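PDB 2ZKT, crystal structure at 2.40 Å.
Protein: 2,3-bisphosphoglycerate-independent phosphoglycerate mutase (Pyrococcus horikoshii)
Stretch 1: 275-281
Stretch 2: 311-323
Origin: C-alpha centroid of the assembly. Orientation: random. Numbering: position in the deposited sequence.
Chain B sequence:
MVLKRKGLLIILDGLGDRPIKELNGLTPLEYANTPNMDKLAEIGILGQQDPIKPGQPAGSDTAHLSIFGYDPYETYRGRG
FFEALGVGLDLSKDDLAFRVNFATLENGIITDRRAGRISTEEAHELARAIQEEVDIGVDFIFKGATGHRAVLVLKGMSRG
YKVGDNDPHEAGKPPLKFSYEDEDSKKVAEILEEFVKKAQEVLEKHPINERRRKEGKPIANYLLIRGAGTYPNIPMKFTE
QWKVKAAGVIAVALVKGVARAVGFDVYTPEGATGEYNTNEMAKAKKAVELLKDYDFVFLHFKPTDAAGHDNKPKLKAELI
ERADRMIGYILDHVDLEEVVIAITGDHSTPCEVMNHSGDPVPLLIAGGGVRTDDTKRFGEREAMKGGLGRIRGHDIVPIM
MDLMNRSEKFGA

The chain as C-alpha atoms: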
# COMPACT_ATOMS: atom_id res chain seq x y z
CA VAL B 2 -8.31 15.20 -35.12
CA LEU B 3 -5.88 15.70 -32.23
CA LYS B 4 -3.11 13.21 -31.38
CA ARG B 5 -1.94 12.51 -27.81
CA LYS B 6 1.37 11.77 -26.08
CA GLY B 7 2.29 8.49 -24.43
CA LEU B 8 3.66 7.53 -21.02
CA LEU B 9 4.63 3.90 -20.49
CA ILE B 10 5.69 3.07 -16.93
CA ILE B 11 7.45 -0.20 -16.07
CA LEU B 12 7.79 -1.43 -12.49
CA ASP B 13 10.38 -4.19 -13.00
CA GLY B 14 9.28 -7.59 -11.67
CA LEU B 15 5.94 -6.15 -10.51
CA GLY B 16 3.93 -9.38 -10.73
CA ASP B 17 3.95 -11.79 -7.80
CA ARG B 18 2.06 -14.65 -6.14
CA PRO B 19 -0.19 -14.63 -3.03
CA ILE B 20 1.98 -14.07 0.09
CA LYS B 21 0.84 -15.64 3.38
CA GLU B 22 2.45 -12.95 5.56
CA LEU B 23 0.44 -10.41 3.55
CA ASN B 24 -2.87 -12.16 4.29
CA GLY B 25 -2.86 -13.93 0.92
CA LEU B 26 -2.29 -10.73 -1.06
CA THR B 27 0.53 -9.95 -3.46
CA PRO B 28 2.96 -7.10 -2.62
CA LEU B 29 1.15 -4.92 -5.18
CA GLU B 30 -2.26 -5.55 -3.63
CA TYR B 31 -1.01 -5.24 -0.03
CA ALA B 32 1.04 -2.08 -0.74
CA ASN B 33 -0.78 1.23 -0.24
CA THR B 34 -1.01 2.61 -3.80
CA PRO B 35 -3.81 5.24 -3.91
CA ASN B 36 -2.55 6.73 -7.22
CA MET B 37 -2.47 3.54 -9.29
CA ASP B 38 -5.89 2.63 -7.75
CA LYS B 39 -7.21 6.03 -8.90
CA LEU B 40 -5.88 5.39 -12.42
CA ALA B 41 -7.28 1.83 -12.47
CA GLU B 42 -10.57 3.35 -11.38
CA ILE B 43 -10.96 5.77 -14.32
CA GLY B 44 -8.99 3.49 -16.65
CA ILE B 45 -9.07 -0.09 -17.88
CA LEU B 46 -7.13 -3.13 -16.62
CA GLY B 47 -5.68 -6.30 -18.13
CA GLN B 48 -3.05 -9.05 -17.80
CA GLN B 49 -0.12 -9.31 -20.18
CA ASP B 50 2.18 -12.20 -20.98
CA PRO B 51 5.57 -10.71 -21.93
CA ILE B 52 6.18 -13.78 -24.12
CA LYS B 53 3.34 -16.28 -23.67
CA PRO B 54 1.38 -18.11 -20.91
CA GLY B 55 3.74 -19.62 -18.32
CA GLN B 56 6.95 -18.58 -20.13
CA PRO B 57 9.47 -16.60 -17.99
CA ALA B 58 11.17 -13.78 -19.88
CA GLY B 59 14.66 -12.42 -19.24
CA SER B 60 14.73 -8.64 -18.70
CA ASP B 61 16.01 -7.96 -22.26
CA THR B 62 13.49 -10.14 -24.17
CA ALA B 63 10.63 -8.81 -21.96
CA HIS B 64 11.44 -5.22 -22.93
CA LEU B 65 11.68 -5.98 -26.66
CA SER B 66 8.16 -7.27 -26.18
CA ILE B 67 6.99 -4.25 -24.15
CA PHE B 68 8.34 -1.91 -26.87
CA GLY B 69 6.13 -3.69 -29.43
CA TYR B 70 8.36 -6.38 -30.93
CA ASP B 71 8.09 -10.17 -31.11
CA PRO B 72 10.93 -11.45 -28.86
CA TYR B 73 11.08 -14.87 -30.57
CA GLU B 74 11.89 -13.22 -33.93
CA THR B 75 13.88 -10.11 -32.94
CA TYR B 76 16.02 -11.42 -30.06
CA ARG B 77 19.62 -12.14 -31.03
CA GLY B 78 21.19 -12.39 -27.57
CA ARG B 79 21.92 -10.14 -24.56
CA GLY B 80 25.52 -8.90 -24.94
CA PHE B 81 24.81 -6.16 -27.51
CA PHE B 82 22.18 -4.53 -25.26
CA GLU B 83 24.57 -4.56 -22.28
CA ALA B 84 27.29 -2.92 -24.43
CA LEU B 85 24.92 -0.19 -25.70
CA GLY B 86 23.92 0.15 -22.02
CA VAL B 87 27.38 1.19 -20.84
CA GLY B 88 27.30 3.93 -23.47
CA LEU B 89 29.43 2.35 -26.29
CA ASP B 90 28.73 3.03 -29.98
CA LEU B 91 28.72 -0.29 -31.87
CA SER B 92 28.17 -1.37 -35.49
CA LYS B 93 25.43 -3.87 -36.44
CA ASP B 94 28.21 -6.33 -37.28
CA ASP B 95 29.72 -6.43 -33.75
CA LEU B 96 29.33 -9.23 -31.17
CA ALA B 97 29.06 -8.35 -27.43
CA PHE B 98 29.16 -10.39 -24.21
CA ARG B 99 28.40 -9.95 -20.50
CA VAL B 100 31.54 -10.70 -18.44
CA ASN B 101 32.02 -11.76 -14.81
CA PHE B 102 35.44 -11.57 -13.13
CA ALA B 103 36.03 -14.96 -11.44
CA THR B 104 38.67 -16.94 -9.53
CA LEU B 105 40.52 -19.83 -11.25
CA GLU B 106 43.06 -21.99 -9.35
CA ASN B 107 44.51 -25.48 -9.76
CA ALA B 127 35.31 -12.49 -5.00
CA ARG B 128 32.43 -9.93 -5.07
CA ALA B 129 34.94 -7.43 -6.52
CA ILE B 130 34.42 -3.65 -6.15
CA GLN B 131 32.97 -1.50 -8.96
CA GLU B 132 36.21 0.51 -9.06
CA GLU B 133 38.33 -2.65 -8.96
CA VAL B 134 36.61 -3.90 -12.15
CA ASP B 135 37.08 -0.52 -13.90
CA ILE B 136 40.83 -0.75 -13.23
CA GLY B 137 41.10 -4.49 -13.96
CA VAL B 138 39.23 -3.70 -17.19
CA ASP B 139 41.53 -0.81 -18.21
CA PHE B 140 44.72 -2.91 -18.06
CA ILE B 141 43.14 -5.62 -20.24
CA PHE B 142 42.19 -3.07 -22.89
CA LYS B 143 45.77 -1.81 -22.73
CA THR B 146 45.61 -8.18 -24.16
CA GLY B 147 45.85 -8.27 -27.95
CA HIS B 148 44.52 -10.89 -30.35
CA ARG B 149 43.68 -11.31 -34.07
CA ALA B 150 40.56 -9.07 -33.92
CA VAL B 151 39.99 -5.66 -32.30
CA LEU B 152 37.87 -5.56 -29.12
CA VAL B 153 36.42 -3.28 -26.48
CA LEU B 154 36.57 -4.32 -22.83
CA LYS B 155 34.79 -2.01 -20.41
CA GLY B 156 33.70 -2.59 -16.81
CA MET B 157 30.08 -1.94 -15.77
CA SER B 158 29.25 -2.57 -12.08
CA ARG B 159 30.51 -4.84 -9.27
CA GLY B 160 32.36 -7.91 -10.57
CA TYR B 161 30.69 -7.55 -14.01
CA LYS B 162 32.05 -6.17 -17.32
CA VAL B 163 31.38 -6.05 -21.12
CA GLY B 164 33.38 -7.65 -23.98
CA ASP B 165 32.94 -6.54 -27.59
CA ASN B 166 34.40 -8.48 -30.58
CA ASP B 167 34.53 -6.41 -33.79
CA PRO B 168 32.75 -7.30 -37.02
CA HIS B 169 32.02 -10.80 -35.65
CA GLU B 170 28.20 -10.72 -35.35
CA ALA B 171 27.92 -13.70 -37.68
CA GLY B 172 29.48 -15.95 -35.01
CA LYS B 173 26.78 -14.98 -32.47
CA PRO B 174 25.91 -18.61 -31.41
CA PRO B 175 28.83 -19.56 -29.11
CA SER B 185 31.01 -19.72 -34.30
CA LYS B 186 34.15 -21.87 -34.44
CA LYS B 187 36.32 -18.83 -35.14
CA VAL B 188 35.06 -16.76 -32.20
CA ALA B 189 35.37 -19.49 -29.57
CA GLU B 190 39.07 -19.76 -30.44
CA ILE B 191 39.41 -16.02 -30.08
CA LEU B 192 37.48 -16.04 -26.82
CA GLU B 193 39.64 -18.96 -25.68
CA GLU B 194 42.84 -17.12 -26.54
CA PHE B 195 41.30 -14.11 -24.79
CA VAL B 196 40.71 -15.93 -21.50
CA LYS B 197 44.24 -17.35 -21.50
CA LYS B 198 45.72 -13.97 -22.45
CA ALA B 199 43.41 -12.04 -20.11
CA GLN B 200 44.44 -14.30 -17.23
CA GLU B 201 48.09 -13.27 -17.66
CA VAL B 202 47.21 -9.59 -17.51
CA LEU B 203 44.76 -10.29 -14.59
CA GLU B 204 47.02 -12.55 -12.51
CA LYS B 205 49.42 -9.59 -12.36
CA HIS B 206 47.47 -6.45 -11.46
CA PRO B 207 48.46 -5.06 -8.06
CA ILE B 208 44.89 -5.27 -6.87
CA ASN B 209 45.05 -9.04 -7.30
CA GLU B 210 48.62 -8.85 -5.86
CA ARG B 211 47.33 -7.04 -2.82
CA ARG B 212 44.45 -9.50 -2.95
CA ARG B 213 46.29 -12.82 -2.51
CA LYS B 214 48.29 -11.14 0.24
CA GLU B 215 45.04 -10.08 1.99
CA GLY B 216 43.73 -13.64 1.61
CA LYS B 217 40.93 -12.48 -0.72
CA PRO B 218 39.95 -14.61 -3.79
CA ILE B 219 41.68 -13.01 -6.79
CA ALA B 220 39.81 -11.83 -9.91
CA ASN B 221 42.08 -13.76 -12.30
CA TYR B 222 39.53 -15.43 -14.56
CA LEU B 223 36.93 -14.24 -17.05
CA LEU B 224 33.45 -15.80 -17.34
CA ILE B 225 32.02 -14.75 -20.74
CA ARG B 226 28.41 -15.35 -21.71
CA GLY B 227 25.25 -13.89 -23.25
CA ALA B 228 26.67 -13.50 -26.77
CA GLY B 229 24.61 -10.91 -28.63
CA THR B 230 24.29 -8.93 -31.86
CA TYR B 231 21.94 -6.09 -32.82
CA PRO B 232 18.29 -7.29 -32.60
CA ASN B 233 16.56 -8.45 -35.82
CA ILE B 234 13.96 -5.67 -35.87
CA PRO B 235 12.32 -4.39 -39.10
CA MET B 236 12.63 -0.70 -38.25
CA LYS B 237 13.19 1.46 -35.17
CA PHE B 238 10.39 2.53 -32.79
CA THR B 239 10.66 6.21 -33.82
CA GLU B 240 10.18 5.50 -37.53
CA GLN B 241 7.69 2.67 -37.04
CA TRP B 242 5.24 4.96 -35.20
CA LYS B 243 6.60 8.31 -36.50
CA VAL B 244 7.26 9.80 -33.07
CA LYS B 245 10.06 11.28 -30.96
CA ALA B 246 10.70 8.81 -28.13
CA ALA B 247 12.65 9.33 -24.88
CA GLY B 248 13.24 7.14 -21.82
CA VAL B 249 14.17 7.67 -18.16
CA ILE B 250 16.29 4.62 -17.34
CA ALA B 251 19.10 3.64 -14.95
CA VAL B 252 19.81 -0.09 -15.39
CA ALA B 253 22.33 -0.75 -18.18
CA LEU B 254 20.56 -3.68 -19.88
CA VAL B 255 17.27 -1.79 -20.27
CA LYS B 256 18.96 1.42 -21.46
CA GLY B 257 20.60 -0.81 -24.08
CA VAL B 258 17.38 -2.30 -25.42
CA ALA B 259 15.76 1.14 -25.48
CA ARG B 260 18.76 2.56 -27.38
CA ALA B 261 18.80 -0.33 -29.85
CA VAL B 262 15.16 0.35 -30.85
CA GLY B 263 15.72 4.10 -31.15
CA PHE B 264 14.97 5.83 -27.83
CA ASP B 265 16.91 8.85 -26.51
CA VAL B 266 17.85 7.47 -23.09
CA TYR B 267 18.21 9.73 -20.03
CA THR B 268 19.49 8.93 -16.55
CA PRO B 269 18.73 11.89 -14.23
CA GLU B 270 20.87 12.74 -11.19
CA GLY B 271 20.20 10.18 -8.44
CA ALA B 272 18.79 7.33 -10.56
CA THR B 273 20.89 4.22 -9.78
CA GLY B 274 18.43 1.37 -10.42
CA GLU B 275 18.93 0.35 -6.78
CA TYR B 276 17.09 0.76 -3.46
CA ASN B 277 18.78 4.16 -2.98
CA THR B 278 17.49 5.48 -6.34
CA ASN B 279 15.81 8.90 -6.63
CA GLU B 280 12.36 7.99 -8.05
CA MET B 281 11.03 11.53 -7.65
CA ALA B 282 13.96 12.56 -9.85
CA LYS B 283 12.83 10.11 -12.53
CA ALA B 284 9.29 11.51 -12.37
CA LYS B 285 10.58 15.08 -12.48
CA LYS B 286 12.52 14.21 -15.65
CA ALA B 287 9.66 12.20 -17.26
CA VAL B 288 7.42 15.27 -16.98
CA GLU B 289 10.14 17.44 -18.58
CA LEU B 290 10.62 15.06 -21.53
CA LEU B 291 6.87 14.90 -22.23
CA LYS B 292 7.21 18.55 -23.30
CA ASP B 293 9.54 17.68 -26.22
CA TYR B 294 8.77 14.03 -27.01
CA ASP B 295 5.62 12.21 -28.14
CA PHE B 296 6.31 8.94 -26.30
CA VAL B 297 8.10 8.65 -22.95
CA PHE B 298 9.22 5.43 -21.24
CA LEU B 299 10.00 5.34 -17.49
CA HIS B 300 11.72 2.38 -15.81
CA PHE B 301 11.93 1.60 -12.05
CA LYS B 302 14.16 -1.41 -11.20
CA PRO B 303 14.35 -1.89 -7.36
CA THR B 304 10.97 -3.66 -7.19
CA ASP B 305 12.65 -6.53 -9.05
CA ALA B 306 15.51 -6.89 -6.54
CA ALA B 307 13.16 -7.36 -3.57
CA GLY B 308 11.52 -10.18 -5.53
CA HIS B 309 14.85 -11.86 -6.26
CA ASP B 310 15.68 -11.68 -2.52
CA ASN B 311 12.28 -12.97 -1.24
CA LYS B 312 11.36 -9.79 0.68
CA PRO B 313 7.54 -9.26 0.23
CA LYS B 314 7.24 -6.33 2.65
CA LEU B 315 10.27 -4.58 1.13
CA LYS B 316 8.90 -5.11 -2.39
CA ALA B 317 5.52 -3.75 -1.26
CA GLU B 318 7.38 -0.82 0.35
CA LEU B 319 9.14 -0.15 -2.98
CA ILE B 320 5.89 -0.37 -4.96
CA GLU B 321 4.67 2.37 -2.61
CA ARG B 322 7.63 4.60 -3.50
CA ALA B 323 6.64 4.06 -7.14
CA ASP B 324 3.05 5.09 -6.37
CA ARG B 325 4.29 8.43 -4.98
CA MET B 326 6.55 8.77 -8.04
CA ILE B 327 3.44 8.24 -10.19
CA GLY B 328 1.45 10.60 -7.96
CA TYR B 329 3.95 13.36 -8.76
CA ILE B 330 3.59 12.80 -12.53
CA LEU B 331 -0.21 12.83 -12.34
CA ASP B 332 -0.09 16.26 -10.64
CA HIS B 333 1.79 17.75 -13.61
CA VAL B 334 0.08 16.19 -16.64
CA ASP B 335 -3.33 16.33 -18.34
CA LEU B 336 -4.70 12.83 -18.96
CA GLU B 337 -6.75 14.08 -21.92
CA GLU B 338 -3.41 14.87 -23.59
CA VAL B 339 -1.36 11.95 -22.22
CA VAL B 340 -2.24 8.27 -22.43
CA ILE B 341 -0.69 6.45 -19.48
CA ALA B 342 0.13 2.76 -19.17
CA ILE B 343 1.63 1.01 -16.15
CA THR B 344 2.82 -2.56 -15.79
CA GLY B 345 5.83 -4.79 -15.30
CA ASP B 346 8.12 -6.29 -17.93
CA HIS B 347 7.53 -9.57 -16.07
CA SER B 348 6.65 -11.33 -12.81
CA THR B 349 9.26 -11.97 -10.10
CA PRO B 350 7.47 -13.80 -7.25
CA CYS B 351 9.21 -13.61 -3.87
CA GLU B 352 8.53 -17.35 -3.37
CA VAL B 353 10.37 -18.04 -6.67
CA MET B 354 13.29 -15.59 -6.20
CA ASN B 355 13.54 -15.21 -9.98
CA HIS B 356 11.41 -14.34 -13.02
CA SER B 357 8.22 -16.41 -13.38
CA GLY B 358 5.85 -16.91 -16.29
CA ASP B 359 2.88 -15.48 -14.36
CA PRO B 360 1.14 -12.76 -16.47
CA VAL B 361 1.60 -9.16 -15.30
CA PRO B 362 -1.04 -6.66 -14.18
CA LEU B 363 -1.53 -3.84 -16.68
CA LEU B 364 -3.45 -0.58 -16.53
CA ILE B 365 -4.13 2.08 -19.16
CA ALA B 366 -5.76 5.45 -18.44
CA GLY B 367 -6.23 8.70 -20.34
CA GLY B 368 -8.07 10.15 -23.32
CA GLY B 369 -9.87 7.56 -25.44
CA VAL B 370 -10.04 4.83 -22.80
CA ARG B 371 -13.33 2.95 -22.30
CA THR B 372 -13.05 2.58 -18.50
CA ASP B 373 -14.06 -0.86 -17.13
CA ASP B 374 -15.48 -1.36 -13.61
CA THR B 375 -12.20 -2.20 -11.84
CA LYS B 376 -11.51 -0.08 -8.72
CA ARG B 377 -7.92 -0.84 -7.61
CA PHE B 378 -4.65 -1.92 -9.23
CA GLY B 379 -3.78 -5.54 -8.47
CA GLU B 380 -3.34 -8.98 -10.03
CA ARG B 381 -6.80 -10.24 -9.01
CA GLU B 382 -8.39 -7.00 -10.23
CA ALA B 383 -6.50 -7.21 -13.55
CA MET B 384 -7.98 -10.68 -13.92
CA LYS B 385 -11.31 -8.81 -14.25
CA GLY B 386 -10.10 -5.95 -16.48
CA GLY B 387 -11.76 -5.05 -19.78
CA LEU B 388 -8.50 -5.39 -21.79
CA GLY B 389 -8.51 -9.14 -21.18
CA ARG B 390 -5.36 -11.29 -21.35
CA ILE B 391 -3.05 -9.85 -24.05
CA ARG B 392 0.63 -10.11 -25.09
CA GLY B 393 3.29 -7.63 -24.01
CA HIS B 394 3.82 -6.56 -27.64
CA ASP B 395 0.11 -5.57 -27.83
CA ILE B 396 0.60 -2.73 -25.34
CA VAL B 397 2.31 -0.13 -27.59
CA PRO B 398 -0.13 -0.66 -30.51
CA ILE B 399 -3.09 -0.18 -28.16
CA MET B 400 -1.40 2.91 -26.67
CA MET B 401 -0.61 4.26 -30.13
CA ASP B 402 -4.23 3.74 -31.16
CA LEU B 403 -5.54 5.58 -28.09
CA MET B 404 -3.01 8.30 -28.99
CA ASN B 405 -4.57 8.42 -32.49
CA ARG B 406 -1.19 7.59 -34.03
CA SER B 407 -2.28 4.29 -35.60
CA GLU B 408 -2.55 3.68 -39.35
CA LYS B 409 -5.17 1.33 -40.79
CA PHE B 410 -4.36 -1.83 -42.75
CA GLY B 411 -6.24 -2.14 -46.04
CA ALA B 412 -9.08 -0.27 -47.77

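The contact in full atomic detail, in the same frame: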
# COMPACT_ATOMS: atom_id res chain seq x y z
N GLU B 275 18.82 1.09 -8.03
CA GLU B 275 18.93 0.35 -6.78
C GLU B 275 18.05 0.99 -5.70
O GLU B 275 17.52 2.08 -5.86
CB GLU B 275 20.40 0.36 -6.34
CG GLU B 275 21.33 -0.33 -7.35
CD GLU B 275 22.73 -0.47 -6.76
OE1 GLU B 275 23.34 0.53 -6.43
OE2 GLU B 275 23.22 -1.60 -6.71
N TYR B 276 17.92 0.29 -4.57
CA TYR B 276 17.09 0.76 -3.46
C TYR B 276 17.28 2.24 -3.10
O TYR B 276 16.34 2.89 -2.62
CB TYR B 276 17.31 -0.10 -2.21
CG TYR B 276 17.04 -1.58 -2.41
CD1 TYR B 276 15.86 -2.02 -3.02
CD2 TYR B 276 17.96 -2.54 -1.97
CE1 TYR B 276 15.59 -3.38 -3.18
CE2 TYR B 276 17.70 -3.91 -2.12
CZ TYR B 276 16.52 -4.33 -2.73
OH TYR B 276 16.25 -5.68 -2.87
N ASN B 277 18.49 2.77 -3.32
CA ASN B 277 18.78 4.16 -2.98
C ASN B 277 18.49 5.16 -4.12
O ASN B 277 18.85 6.34 -4.07
CB ASN B 277 20.24 4.27 -2.52
CG ASN B 277 21.19 3.88 -3.63
OD1 ASN B 277 21.51 2.71 -3.83
ND2 ASN B 277 21.59 4.88 -4.44
N THR B 278 17.83 4.65 -5.18
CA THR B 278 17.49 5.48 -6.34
C THR B 278 16.62 6.70 -5.96
O THR B 278 15.89 6.69 -4.97
CB THR B 278 16.71 4.60 -7.33
OG1 THR B 278 17.57 3.56 -7.80
CG2 THR B 278 16.23 5.43 -8.52
N ASN B 279 16.72 7.77 -6.78
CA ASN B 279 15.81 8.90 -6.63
C ASN B 279 14.64 8.80 -7.62
O ASN B 279 14.71 9.23 -8.77
CB ASN B 279 16.60 10.19 -6.90
CG ASN B 279 15.88 11.38 -6.29
OD1 ASN B 279 14.70 11.61 -6.52
ND2 ASN B 279 16.66 12.20 -5.56
N GLU B 280 13.53 8.18 -7.19
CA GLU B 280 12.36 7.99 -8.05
C GLU B 280 11.67 9.32 -8.39
O GLU B 280 11.12 9.51 -9.47
CB GLU B 280 11.38 7.02 -7.36
CG GLU B 280 10.80 7.56 -6.04
CD GLU B 280 11.61 7.03 -4.87
OE1 GLU B 280 12.70 6.51 -5.08
OE2 GLU B 280 11.15 7.16 -3.74
N MET B 281 11.65 10.24 -7.39
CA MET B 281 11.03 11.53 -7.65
C MET B 281 11.82 12.31 -8.71
O MET B 281 11.32 13.22 -9.37
CB MET B 281 10.98 12.33 -6.33
CG MET B 281 10.11 11.66 -5.25
SD MET B 281 8.45 11.24 -5.82
CE MET B 281 7.54 12.62 -5.09
N ASN B 311 13.38 -12.44 -2.06
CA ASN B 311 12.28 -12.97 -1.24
C ASN B 311 11.96 -12.06 -0.04
O ASN B 311 11.94 -12.50 1.12
CB ASN B 311 12.63 -14.37 -0.72
CG ASN B 311 11.41 -15.11 -0.19
OD1 ASN B 311 11.31 -16.33 -0.31
ND2 ASN B 311 10.47 -14.37 0.39
N LYS B 312 11.69 -10.78 -0.34
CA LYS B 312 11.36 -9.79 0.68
C LYS B 312 10.06 -9.07 0.28
O LYS B 312 10.09 -7.95 -0.24
CB LYS B 312 12.53 -8.79 0.81
CG LYS B 312 13.84 -9.46 1.21
CD LYS B 312 15.01 -8.48 1.23
CE LYS B 312 15.36 -7.99 -0.17
NZ LYS B 312 16.65 -7.22 -0.22
N PRO B 313 8.91 -9.73 0.53
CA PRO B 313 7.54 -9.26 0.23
C PRO B 313 7.21 -7.86 0.74
O PRO B 313 6.69 -7.02 0.00
CB PRO B 313 6.66 -10.32 0.89
CG PRO B 313 7.48 -11.55 0.76
CD PRO B 313 8.86 -11.07 1.15
N LYS B 314 7.51 -7.62 2.02
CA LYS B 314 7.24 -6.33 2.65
C LYS B 314 8.08 -5.25 1.96
O LYS B 314 7.57 -4.18 1.60
CB LYS B 314 7.59 -6.39 4.14
CG LYS B 314 6.83 -7.44 4.94
CD LYS B 314 5.62 -6.84 5.65
CE LYS B 314 5.05 -7.80 6.69
NZ LYS B 314 3.92 -7.18 7.44
N LEU B 315 9.37 -5.54 1.78
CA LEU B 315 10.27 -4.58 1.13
C LEU B 315 9.76 -4.26 -0.27
O LEU B 315 9.71 -3.09 -0.66
CB LEU B 315 11.69 -5.16 1.05
CG LEU B 315 12.69 -4.30 0.27
CD1 LEU B 315 12.71 -2.88 0.86
CD2 LEU B 315 14.09 -4.92 0.32
N LYS B 316 9.40 -5.31 -1.02
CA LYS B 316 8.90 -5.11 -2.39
C LYS B 316 7.65 -4.23 -2.34
O LYS B 316 7.52 -3.29 -3.12
CB LYS B 316 8.58 -6.47 -3.05
CG LYS B 316 8.07 -6.36 -4.49
CD LYS B 316 7.98 -7.75 -5.13
CE LYS B 316 7.41 -7.69 -6.55
NZ LYS B 316 7.45 -9.03 -7.21
N ALA B 317 6.74 -4.53 -1.41
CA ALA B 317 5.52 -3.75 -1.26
C ALA B 317 5.91 -2.30 -0.92
O ALA B 317 5.32 -1.34 -1.45
CB ALA B 317 4.62 -4.34 -0.15
N GLU B 318 6.90 -2.14 -0.05
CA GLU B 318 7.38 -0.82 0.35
C GLU B 318 7.90 -0.06 -0.89
O GLU B 318 7.63 1.14 -1.07
CB GLU B 318 8.51 -0.97 1.40
CG GLU B 318 8.81 0.27 2.23
CD GLU B 318 9.52 1.37 1.44
OE1 GLU B 318 10.63 1.11 0.92
OE2 GLU B 318 8.96 2.49 1.35
N LEU B 319 8.62 -0.77 -1.76
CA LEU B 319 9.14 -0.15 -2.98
C LEU B 319 8.03 0.19 -3.98
O LEU B 319 8.10 1.19 -4.69
CB LEU B 319 10.14 -1.11 -3.61
CG LEU B 319 11.42 -1.20 -2.77
CD1 LEU B 319 12.34 -2.34 -3.19
CD2 LEU B 319 12.26 0.09 -2.83
N ILE B 320 7.00 -0.70 -4.07
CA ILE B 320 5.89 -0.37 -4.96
C ILE B 320 5.19 0.91 -4.50
O ILE B 320 4.61 1.66 -5.28
CB ILE B 320 4.88 -1.55 -5.02
CG1 ILE B 320 5.51 -2.77 -5.73
CG2 ILE B 320 3.63 -1.14 -5.83
CD1 ILE B 320 4.61 -4.03 -5.69
N GLU B 321 5.25 1.14 -3.16
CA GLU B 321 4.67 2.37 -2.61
C GLU B 321 5.47 3.61 -3.01
O GLU B 321 4.93 4.68 -3.25
CB GLU B 321 4.58 2.25 -1.08
CG GLU B 321 3.32 1.50 -0.60
CD GLU B 321 3.26 1.45 0.92
OE1 GLU B 321 3.61 2.43 1.56
OE2 GLU B 321 2.81 0.44 1.45
N ARG B 322 6.80 3.47 -3.09
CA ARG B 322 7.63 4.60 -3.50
C ARG B 322 7.29 4.92 -4.96
O ARG B 322 7.27 6.08 -5.38
CB ARG B 322 9.12 4.25 -3.33
CG ARG B 322 9.56 4.23 -1.86
CD ARG B 322 10.98 3.72 -1.66
NE ARG B 322 11.95 4.41 -2.52
CZ ARG B 322 13.22 4.02 -2.66
NH1 ARG B 322 13.67 2.96 -1.98
NH2 ARG B 322 14.04 4.68 -3.47
N ALA B 323 7.01 3.87 -5.74
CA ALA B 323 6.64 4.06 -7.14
C ALA B 323 5.30 4.79 -7.21
O ALA B 323 5.11 5.69 -8.05
CB ALA B 323 6.54 2.68 -7.85

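The contact between residues 275-281 and 311-323 is a side-chain-mediated docking of a turn and helix start against one flank of a helix, in which a single arginine gathers backbone and carboxylate acceptors while a tyrosine ring packs against two leucines one helical turn apart. It illustrates a general principle: a loop that lacks regular backbone pairing can be fixed to a helix by a guanidinium, whose several N-H groups fan out in one plane.

The first stretch opens with a type I beta turn from Glu275 to Thr278, closed by Thr278 N to Glu275 O at 2.7 Å, and enters a helix at Glu280 after the N-cap Asn279. The second follows its own N-cap, Lys312, with a continuous helix from Pro313. The backbones stay well apart, with CA atoms 8.0 Å apart at Tyr276 and Leu319 and 7.0 Å at Glu280 and Ala323, so side chains must bridge the gap.

Arg322 does most of this work. Its CA-to-CB bond points sideways, but the side chain, trans at chi2 and turned at chi3 (p), brings its end to the turn. Arg322 NH1 donates to Tyr276 O at 2.7 Å, and Arg322 NH2 reaches the same oxygen at 3.0 Å. Glu280, whose CA-to-CB bond points toward the helix, completes a two-pronged salt bridge: Arg322 NH2 to Glu280 OE1 is 2.8 Å and Arg322 NE to Glu280 OE2 is 3.1 Å, both nearly straight. These acceptors lie at the guanidinium edge, near its plane, where the N-H bonds point.

The Tyr276 ring supplies the apolar part on its side. With chi1 in the m well, its ring extends along the helix, bringing Tyr276 CE1 within 3.4 Å of Leu319 CD1 and Tyr276 CZ within 3.9 Å of Leu315 CD2. At the far end of the ring, Lys312 NZ donates to Tyr276 OH at 3.1 Å, giving the hydroxyl oxygen a donor beside its apolar neighbours. The contact buries 355 Å², both sides summed.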